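PDB 6DX3: RNA-dependent RNA polymerase from Taggert virus, which carries a viral ovarian tumor (OTU) domain, a cysteine protease that probably removes ubiquitin from modified proteins. Local coordinates for residues Trp9-Leu12 against Tyr16-Ser19; Gly100-Val105 against Val131-Asp136; Ile118-Glu121 against Cys127-Val130. All coordinates share one frame; numbering follows the deposited sequence.

Interaction 1 of 3, residues Trp9-Leu12 against Tyr16-Ser19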
loop_
_atom_site.group_PDB
_atom_site.type_symbol
_atom_site.label_atom_id
_atom_site.label_comp_id
_atom_site.label_asym_id
_atom_site.label_seq_id
_atom_site.Cartn_x
_atom_site.Cartn_y
_atom_site.Cartn_z
ATOM N N TRP A 9 0.636 -16.775 7.271
ATOM C CA TRP A 9 0.542 -16.340 5.885
ATOM C C TRP A 9 -0.238 -17.341 5.044
ATOM O O TRP A 9 -0.040 -18.555 5.145
ATOM C CB TRP A 9 1.938 -16.144 5.291
ATOM C CG TRP A 9 2.675 -14.960 5.835
ATOM C CD1 TRP A 9 3.827 -14.979 6.567
ATOM C CD2 TRP A 9 2.318 -13.579 5.686
ATOM N NE1 TRP A 9 4.208 -13.697 6.884
ATOM C CE2 TRP A 9 3.298 -12.820 6.355
ATOM C CE3 TRP A 9 1.265 -12.911 5.053
ATOM C CZ2 TRP A 9 3.257 -11.430 6.408
ATOM C CZ3 TRP A 9 1.227 -11.528 5.108
ATOM C CH2 TRP A 9 2.214 -10.804 5.781
ATOM N N HIS A 10 -1.127 -16.821 4.203
ATOM C CA HIS A 10 -1.811 -17.596 3.175
ATOM C C HIS A 10 -1.517 -16.955 1.827
ATOM O O HIS A 10 -1.901 -15.805 1.588
ATOM C CB HIS A 10 -3.322 -17.641 3.419
ATOM C CG HIS A 10 -3.705 -18.163 4.768
ATOM N ND1 HIS A 10 -3.722 -17.369 5.894
ATOM C CD2 HIS A 10 -4.093 -19.396 5.170
ATOM C CE1 HIS A 10 -4.102 -18.091 6.934
ATOM N NE2 HIS A 10 -4.332 -19.325 6.522
ATOM N N LEU A 11 -0.828 -17.686 0.954
ATOM C CA LEU A 11 -0.628 -17.213 -0.409
ATOM C C LEU A 11 -1.921 -17.396 -1.192
ATOM O O LEU A 11 -2.435 -18.514 -1.301
ATOM C CB LEU A 11 0.519 -17.959 -1.080
ATOM C CG LEU A 11 0.663 -17.634 -2.567
ATOM C CD1 LEU A 11 1.163 -16.205 -2.722
ATOM C CD2 LEU A 11 1.605 -18.611 -3.250
ATOM N N LEU A 12 -2.445 -16.306 -1.736
ATOM C CA LEU A 12 -3.749 -16.336 -2.380
ATOM C C LEU A 12 -3.611 -16.542 -3.881
ATOM O O LEU A 12 -2.617 -16.150 -4.496
ATOM C CB LEU A 12 -4.512 -15.040 -2.109
ATOM C CG LEU A 12 -4.637 -14.646 -0.638
ATOM C CD1 LEU A 12 -5.528 -13.420 -0.480
ATOM C CD2 LEU A 12 -5.170 -15.809 0.172
ATOM N N TYR A 16 -1.229 -12.431 -3.868
ATOM C CA TYR A 16 -0.550 -11.801 -2.743
ATOM C C TYR A 16 -0.778 -12.650 -1.501
ATOM O O TYR A 16 -1.506 -13.646 -1.530
ATOM C CB TYR A 16 -1.031 -10.360 -2.538
ATOM C CG TYR A 16 -2.532 -10.219 -2.397
ATOM C CD1 TYR A 16 -3.135 -10.223 -1.148
ATOM C CD2 TYR A 16 -3.341 -10.078 -3.518
ATOM C CE1 TYR A 16 -4.506 -10.091 -1.017
ATOM C CE2 TYR A 16 -4.711 -9.947 -3.398
ATOM C CZ TYR A 16 -5.287 -9.957 -2.148
ATOM O OH TYR A 16 -6.652 -9.826 -2.030
ATOM N N TYR A 17 -0.147 -12.247 -0.404
ATOM C CA TYR A 17 -0.230 -12.973 0.854
ATOM C C TYR A 17 -1.247 -12.323 1.781
ATOM O O TYR A 17 -1.460 -11.109 1.748
ATOM C CB TYR A 17 1.137 -13.025 1.539
ATOM C CG TYR A 17 2.160 -13.835 0.784
ATOM C CD1 TYR A 17 2.970 -13.242 -0.176
ATOM C CD2 TYR A 17 2.313 -15.192 1.024
ATOM C CE1 TYR A 17 3.907 -13.980 -0.871
ATOM C CE2 TYR A 17 3.248 -15.939 0.333
ATOM C CZ TYR A 17 4.042 -15.328 -0.612
ATOM O OH TYR A 17 4.970 -16.071 -1.299
ATOM N N TYR A 18 -1.870 -13.153 2.619
ATOM C CA TYR A 18 -2.859 -12.718 3.595
ATOM C C TYR A 18 -2.572 -13.400 4.923
ATOM O O TYR A 18 -2.230 -14.584 4.956
ATOM C CB TYR A 18 -4.286 -13.054 3.134
ATOM C CG TYR A 18 -5.366 -12.850 4.183
ATOM C CD1 TYR A 18 -6.090 -11.667 4.237
ATOM C CD2 TYR A 18 -5.679 -13.847 5.101
ATOM C CE1 TYR A 18 -7.083 -11.477 5.182
ATOM C CE2 TYR A 18 -6.668 -13.665 6.053
ATOM C CZ TYR A 18 -7.368 -12.477 6.087
ATOM O OH TYR A 18 -8.359 -12.288 7.027
ATOM N N SER A 19 -2.736 -12.654 6.017
ATOM C CA SER A 19 -2.514 -13.212 7.336
ATOM C C SER A 19 -3.373 -12.499 8.371
ATOM O O SER A 19 -3.380 -11.260 8.402
ATOM C CB SER A 19 -1.041 -13.108 7.735
ATOM O OG SER A 19 -0.873 -13.351 9.120
#
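Leu11 and Tyr17 meet through contrasting first torsions: the leucine CG stands opposite its own N (chi1 173°), whereas the tyrosine CG stays beside its N and opposite its carbonyl carbon (chi1 -66°). Leu11 CD1 is thereby laid over one face of the tyrosine ring, 3.8 Å from the centroid, in a CH-pi contact. Trp9 crosses Tyr17 at about a right angle, its CE3 reaching Tyr17 CB at 3.5 Å. One face of the indole takes Ser19 CB, offset toward the rim and 4.0 Å from the centroid of the six-membered ring. His10 and Tyr18, a hydrogen-bonded antiparallel pair, point their side chains the same way. Tyr18 O accepts twice from the histidine: from His10 N at 2.6 Å, in the carbonyl plane, and from His10 ND1 at 3.3 Å, which lies 43° out of that plane. Tyr18 N returns a bond to His10 O at 2.8 Å. Nearer the turn, Leu12 N donates to Tyr16 O at 2.8 Å, and Leu12 CD1 rests against both Tyr16 CE1 and Tyr18 CB. The backbone bonds close a beta hairpin at one edge of the domain's mixed sheet. Arg132 of strand 126-133 makes cation-pi contacts with Trp9 and Tyr17, and the Tyr17 hydroxyl is bonded to Glu135. The chemistry implies a short edge strand held by more than its few backbone bonds: the second donation to Tyr18 O probably biases the rotation of the His10 ring, while CH-pi contacts pack Ser19 on Trp9 and Leu11 on Tyr17.

Interaction 2 of 3, residues Gly100-Val105 against Val131-Asp136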
loop_
_atom_site.group_PDB
_atom_site.type_symbol
_atom_site.label_atom_id
_atom_site.label_comp_id
_atom_site.label_asym_id
_atom_site.label_seq_id
_atom_site.Cartn_x
_atom_site.Cartn_y
_atom_site.Cartn_z
ATOM N N GLY A 100 -7.280 5.616 -3.794
ATOM C CA GLY A 100 -6.497 4.452 -4.149
ATOM C C GLY A 100 -6.866 3.238 -3.308
ATOM O O GLY A 100 -7.453 3.355 -2.233
ATOM N N SER A 101 -6.516 2.054 -3.807
ATOM C CA SER A 101 -6.915 0.806 -3.163
ATOM C C SER A 101 -5.762 -0.189 -3.256
ATOM O O SER A 101 -4.671 0.136 -3.735
ATOM C CB SER A 101 -8.203 0.256 -3.795
ATOM O OG SER A 101 -7.956 -0.235 -5.104
ATOM N N SER A 102 -6.013 -1.422 -2.807
ATOM C CA SER A 102 -4.958 -2.433 -2.767
ATOM C C SER A 102 -4.478 -2.820 -4.161
ATOM O O SER A 102 -3.321 -3.225 -4.324
ATOM C CB SER A 102 -5.448 -3.670 -2.009
ATOM O OG SER A 102 -6.460 -4.350 -2.735
ATOM N N LEU A 103 -5.338 -2.707 -5.175
ATOM C CA LEU A 103 -4.910 -3.039 -6.532
ATOM C C LEU A 103 -3.851 -2.067 -7.035
ATOM O O LEU A 103 -2.957 -2.466 -7.789
ATOM C CB LEU A 103 -6.111 -3.056 -7.478
ATOM C CG LEU A 103 -5.791 -3.289 -8.959
ATOM C CD1 LEU A 103 -5.020 -4.588 -9.148
ATOM C CD2 LEU A 103 -7.068 -3.298 -9.786
ATOM N N GLU A 104 -3.932 -0.797 -6.634
ATOM C CA GLU A 104 -2.893 0.158 -7.001
ATOM C C GLU A 104 -1.593 -0.129 -6.263
ATOM O O GLU A 104 -0.506 0.085 -6.816
ATOM C CB GLU A 104 -3.365 1.586 -6.720
ATOM C CG GLU A 104 -4.482 2.077 -7.641
ATOM C CD GLU A 104 -5.809 1.383 -7.384
ATOM O OE1 GLU A 104 -6.143 0.439 -8.131
ATOM O OE2 GLU A 104 -6.513 1.774 -6.433
ATOM N N VAL A 105 -1.679 -0.606 -5.020
ATOM C CA VAL A 105 -0.485 -1.096 -4.337
ATOM C C VAL A 105 0.087 -2.290 -5.085
ATOM O O VAL A 105 1.307 -2.411 -5.259
ATOM C CB VAL A 105 -0.805 -1.456 -2.875
ATOM C CG1 VAL A 105 0.421 -2.056 -2.212
ATOM C CG2 VAL A 105 -1.303 -0.246 -2.112
ATOM N N VAL A 131 -2.185 -7.825 4.544
ATOM C CA VAL A 131 -1.882 -8.417 3.248
ATOM C C VAL A 131 -0.508 -7.931 2.810
ATOM O O VAL A 131 -0.093 -6.809 3.122
ATOM C CB VAL A 131 -2.949 -8.095 2.176
ATOM C CG1 VAL A 131 -4.327 -8.555 2.640
ATOM C CG2 VAL A 131 -2.956 -6.616 1.844
ATOM N N ARG A 132 0.208 -8.793 2.092
ATOM C CA ARG A 132 1.573 -8.508 1.674
ATOM C C ARG A 132 1.688 -8.696 0.172
ATOM O O ARG A 132 1.403 -9.781 -0.346
ATOM C CB ARG A 132 2.580 -9.407 2.398
ATOM C CG ARG A 132 4.032 -9.071 2.074
ATOM C CD ARG A 132 4.993 -10.031 2.748
ATOM N NE ARG A 132 5.025 -11.324 2.077
ATOM C CZ ARG A 132 5.390 -12.459 2.663
ATOM N NH1 ARG A 132 5.756 -12.459 3.937
ATOM N NH2 ARG A 132 5.388 -13.591 1.975
ATOM N N TYR A 133 2.099 -7.639 -0.520
ATOM C CA TYR A 133 2.466 -7.701 -1.932
ATOM C C TYR A 133 3.988 -7.762 -1.985
ATOM O O TYR A 133 4.662 -6.739 -1.867
ATOM C CB TYR A 133 1.917 -6.497 -2.692
ATOM C CG TYR A 133 0.408 -6.471 -2.769
ATOM C CD1 TYR A 133 -0.266 -7.119 -3.796
ATOM C CD2 TYR A 133 -0.344 -5.801 -1.813
ATOM C CE1 TYR A 133 -1.643 -7.099 -3.870
ATOM C CE2 TYR A 133 -1.724 -5.778 -1.877
ATOM C CZ TYR A 133 -2.369 -6.426 -2.909
ATOM O OH TYR A 133 -3.745 -6.406 -2.983
ATOM N N GLY A 134 4.527 -8.962 -2.143
ATOM C CA GLY A 134 5.957 -9.189 -2.129
ATOM C C GLY A 134 6.348 -10.231 -1.098
ATOM O O GLY A 134 5.511 -10.817 -0.413
ATOM N N GLU A 135 7.661 -10.445 -0.994
ATOM C CA GLU A 135 8.214 -11.476 -0.128
ATOM C C GLU A 135 9.103 -10.946 0.987
ATOM O O GLU A 135 9.428 -11.708 1.904
ATOM C CB GLU A 135 9.029 -12.488 -0.950
ATOM C CG GLU A 135 8.344 -12.972 -2.213
ATOM C CD GLU A 135 7.258 -13.982 -1.927
ATOM O OE1 GLU A 135 7.240 -14.531 -0.806
ATOM O OE2 GLU A 135 6.423 -14.233 -2.823
ATOM N N ASP A 136 9.501 -9.678 0.944
ATOM C CA ASP A 136 10.528 -9.190 1.849
ATOM C C ASP A 136 10.028 -9.171 3.293
ATOM O O ASP A 136 8.823 -9.068 3.544
ATOM C CB ASP A 136 10.976 -7.790 1.440
ATOM C CG ASP A 136 11.802 -7.794 0.171
ATOM O OD1 ASP A 136 12.427 -8.833 -0.126
ATOM O OD2 ASP A 136 11.829 -6.758 -0.525
#
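Tyr133 and Val105 cross at about a right angle, the tyrosine reaching from its strand to the first turn of helix 102-112. Its CG stands opposite its carbonyl carbon (chi1 -66°), which points the ring at the helix. Val105 CG1, opposite its own N (chi1 176°), is turned to meet Tyr133 CD2 at 3.8 Å, approaching the ring obliquely. Farther along the ring, the backbone carbonyl of Ser102 also comes in obliquely, with Ser102 O 3.6 Å from Tyr133 CZ. The phenol oxygen ends beside the serine side chain, Tyr133 OH lying 3.4 Å from Ser102 CB. The polar ends share an outside partner, because Glu78 takes a hydrogen bond with Tyr133 OH through one carboxylate oxygen and with Ser102 OG through the other. That carboxylate thus spans the two side chains and probably holds the direction of the phenol hydroxyl. Each segment also has its own local bracing. Ser101 occupies the N-cap of the helix, and its backbone N makes a weak bond to Glu104 OE2 at 2.6 Å. Arg132, in the strand just before Tyr133, braces the turn that follows: its NE donates to Gly134 O at 2.6 Å, and Arg132 NH2 forms a salt bridge with Glu135 OE1 at 3.5 Å. In the OTU fold this buried contact joins helix 102-112 to the central sheet. Val105 also packs on Val116 and Ile118 of strand 116-121 and on Leu41 of helix 40-49, while Tyr133 lies against Asn106 and Ser109 farther along its partner helix and meets the ring of Tyr16.

Interaction 3 of 3, residues Ile118-Glu121 against Cys127-Val130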
loop_
_atom_site.group_PDB
_atom_site.type_symbol
_atom_site.label_atom_id
_atom_site.label_comp_id
_atom_site.label_asym_id
_atom_site.label_seq_id
_atom_site.Cartn_x
_atom_site.Cartn_y
_atom_site.Cartn_z
ATOM N N ILE A 118 0.054 -4.016 3.940
ATOM C CA ILE A 118 -1.127 -3.189 4.171
ATOM C C ILE A 118 -1.817 -3.720 5.418
ATOM O O ILE A 118 -2.424 -4.799 5.391
ATOM C CB ILE A 118 -2.087 -3.186 2.974
ATOM C CG1 ILE A 118 -1.334 -2.901 1.673
ATOM C CG2 ILE A 118 -3.184 -2.152 3.185
ATOM C CD1 ILE A 118 -2.239 -2.879 0.448
ATOM N N TRP A 119 -1.723 -2.967 6.510
ATOM C CA TRP A 119 -2.317 -3.365 7.779
ATOM C C TRP A 119 -3.711 -2.764 7.898
ATOM O O TRP A 119 -3.886 -1.550 7.754
ATOM C CB TRP A 119 -1.439 -2.916 8.949
ATOM C CG TRP A 119 -0.015 -3.388 8.844
ATOM C CD1 TRP A 119 0.966 -2.868 8.047
ATOM C CD2 TRP A 119 0.584 -4.474 9.563
ATOM N NE1 TRP A 119 2.138 -3.566 8.225
ATOM C CE2 TRP A 119 1.931 -4.553 9.152
ATOM C CE3 TRP A 119 0.113 -5.386 10.512
ATOM C CZ2 TRP A 119 2.811 -5.509 9.658
ATOM C CZ3 TRP A 119 0.989 -6.334 11.014
ATOM C CH2 TRP A 119 2.321 -6.389 10.586
ATOM N N HIS A 120 -4.700 -3.613 8.158
ATOM C CA HIS A 120 -6.088 -3.175 8.217
ATOM C C HIS A 120 -6.476 -2.864 9.657
ATOM O O HIS A 120 -6.452 -3.751 10.517
ATOM C CB HIS A 120 -7.027 -4.227 7.638
ATOM C CG HIS A 120 -8.471 -3.954 7.920
ATOM N ND1 HIS A 120 -9.147 -4.543 8.967
ATOM C CD2 HIS A 120 -9.363 -3.141 7.306
ATOM C CE1 HIS A 120 -10.396 -4.112 8.980
ATOM N NE2 HIS A 120 -10.553 -3.259 7.983
ATOM N N GLU A 121 -6.853 -1.612 9.905
ATOM C CA GLU A 121 -7.319 -1.190 11.216
ATOM C C GLU A 121 -8.785 -1.563 11.395
ATOM O O GLU A 121 -9.634 -1.193 10.578
ATOM C CB GLU A 121 -7.137 0.318 11.381
ATOM C CG GLU A 121 -7.582 0.867 12.726
ATOM C CD GLU A 121 -7.564 2.381 12.761
ATOM O OE1 GLU A 121 -7.938 2.998 11.743
ATOM O OE2 GLU A 121 -7.154 2.956 13.794
ATOM N N CYS A 127 -5.013 -3.663 14.616
ATOM C CA CYS A 127 -5.171 -4.303 13.317
ATOM C C CYS A 127 -5.507 -5.779 13.497
ATOM O O CYS A 127 -4.992 -6.433 14.409
ATOM C CB CYS A 127 -3.907 -4.149 12.464
ATOM S SG CYS A 127 -3.587 -2.449 11.938
ATOM N N ASP A 128 -6.374 -6.299 12.621
ATOM C CA ASP A 128 -6.818 -7.685 12.703
ATOM C C ASP A 128 -6.418 -8.540 11.508
ATOM O O ASP A 128 -6.564 -9.766 11.576
ATOM C CB ASP A 128 -8.346 -7.757 12.885
ATOM C CG ASP A 128 -9.107 -7.171 11.708
ATOM O OD1 ASP A 128 -8.597 -6.225 11.072
ATOM O OD2 ASP A 128 -10.221 -7.657 11.418
ATOM N N TYR A 129 -5.931 -7.945 10.422
ATOM C CA TYR A 129 -5.361 -8.729 9.333
ATOM C C TYR A 129 -4.412 -7.846 8.536
ATOM O O TYR A 129 -4.449 -6.616 8.627
ATOM C CB TYR A 129 -6.445 -9.345 8.432
ATOM C CG TYR A 129 -7.077 -8.425 7.403
ATOM C CD1 TYR A 129 -6.458 -8.183 6.181
ATOM C CD2 TYR A 129 -8.316 -7.840 7.635
ATOM C CE1 TYR A 129 -7.033 -7.358 5.235
ATOM C CE2 TYR A 129 -8.906 -7.016 6.689
ATOM C CZ TYR A 129 -8.257 -6.777 5.492
ATOM O OH TYR A 129 -8.829 -5.959 4.546
ATOM N N VAL A 130 -3.557 -8.498 7.752
ATOM C CA VAL A 130 -2.548 -7.823 6.946
ATOM C C VAL A 130 -2.408 -8.569 5.625
ATOM O O VAL A 130 -2.532 -9.798 5.579
ATOM C CB VAL A 130 -1.196 -7.740 7.696
ATOM C CG1 VAL A 130 -0.665 -9.134 8.014
ATOM C CG2 VAL A 130 -0.174 -6.937 6.900
#
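His120 ND1 donates to Asp128 OD1 at 2.8 Å, a fairly straight bond (159° at the hydrogen) lying in the imidazole plane and using the syn lone pair of the carboxylate oxygen. Tyr129 CE2 lies over one face of the same imidazole, toward its rim and 3.3 Å from His120 CG. The two planes are near parallel, 16° apart, but slid so that the rings barely overlap. The face of the tyrosine ring also meets His120 CB, 3.6 Å from the ring centroid. Tyr129 can lie there because its CG is tucked between its own N and carbonyl carbon (chi1 80°). In the backbone, His120 N bonds to Tyr129 O at 3.0 Å, while Asp128 N makes only a weak bond to His120 O. On the other face of the hairpin, Val130 CG2 sits centrally over the indole of Trp119, 3.9 Å from the centroid of the six-membered ring. Cys127 SG touches Trp119 CB at 3.7 Å. Trp119 NE1 is bonded to Asn143. The contact joins strands 116-121 and 126-133 as a beta hairpin with Trp119 and Val130 on one face and His120 and Tyr129 on the other. Its chemistry implies an imidazole probably restrained in rotation by the edge bond and by Tyr129, and probably polarised by the carboxylate.

In the fold
Strand 126-133 connects all three contacts. On one side it pairs with the hairpin of interaction 1, through Ser19 O to Val130 N at 2.8 Å and Tyr17 O to Arg132 N at 2.9 Å. On the other it pairs with strand 116-121, where Val131 O meets Ile118 N at 2.9 Å. Interaction 3 is nested within the loop closed by interaction 2, and their centres lie about 12 Å apart. Ile118 CD1 joins them, 3.8 Å from both Tyr133 CE2 and Val105 CG2. Interaction 2 lies deepest, about 5 Å from the chain centre, beside helix 40-49, which probably bears the nucleophilic cysteine at its start, as in other OTU proteases; interaction 1 is peripheral.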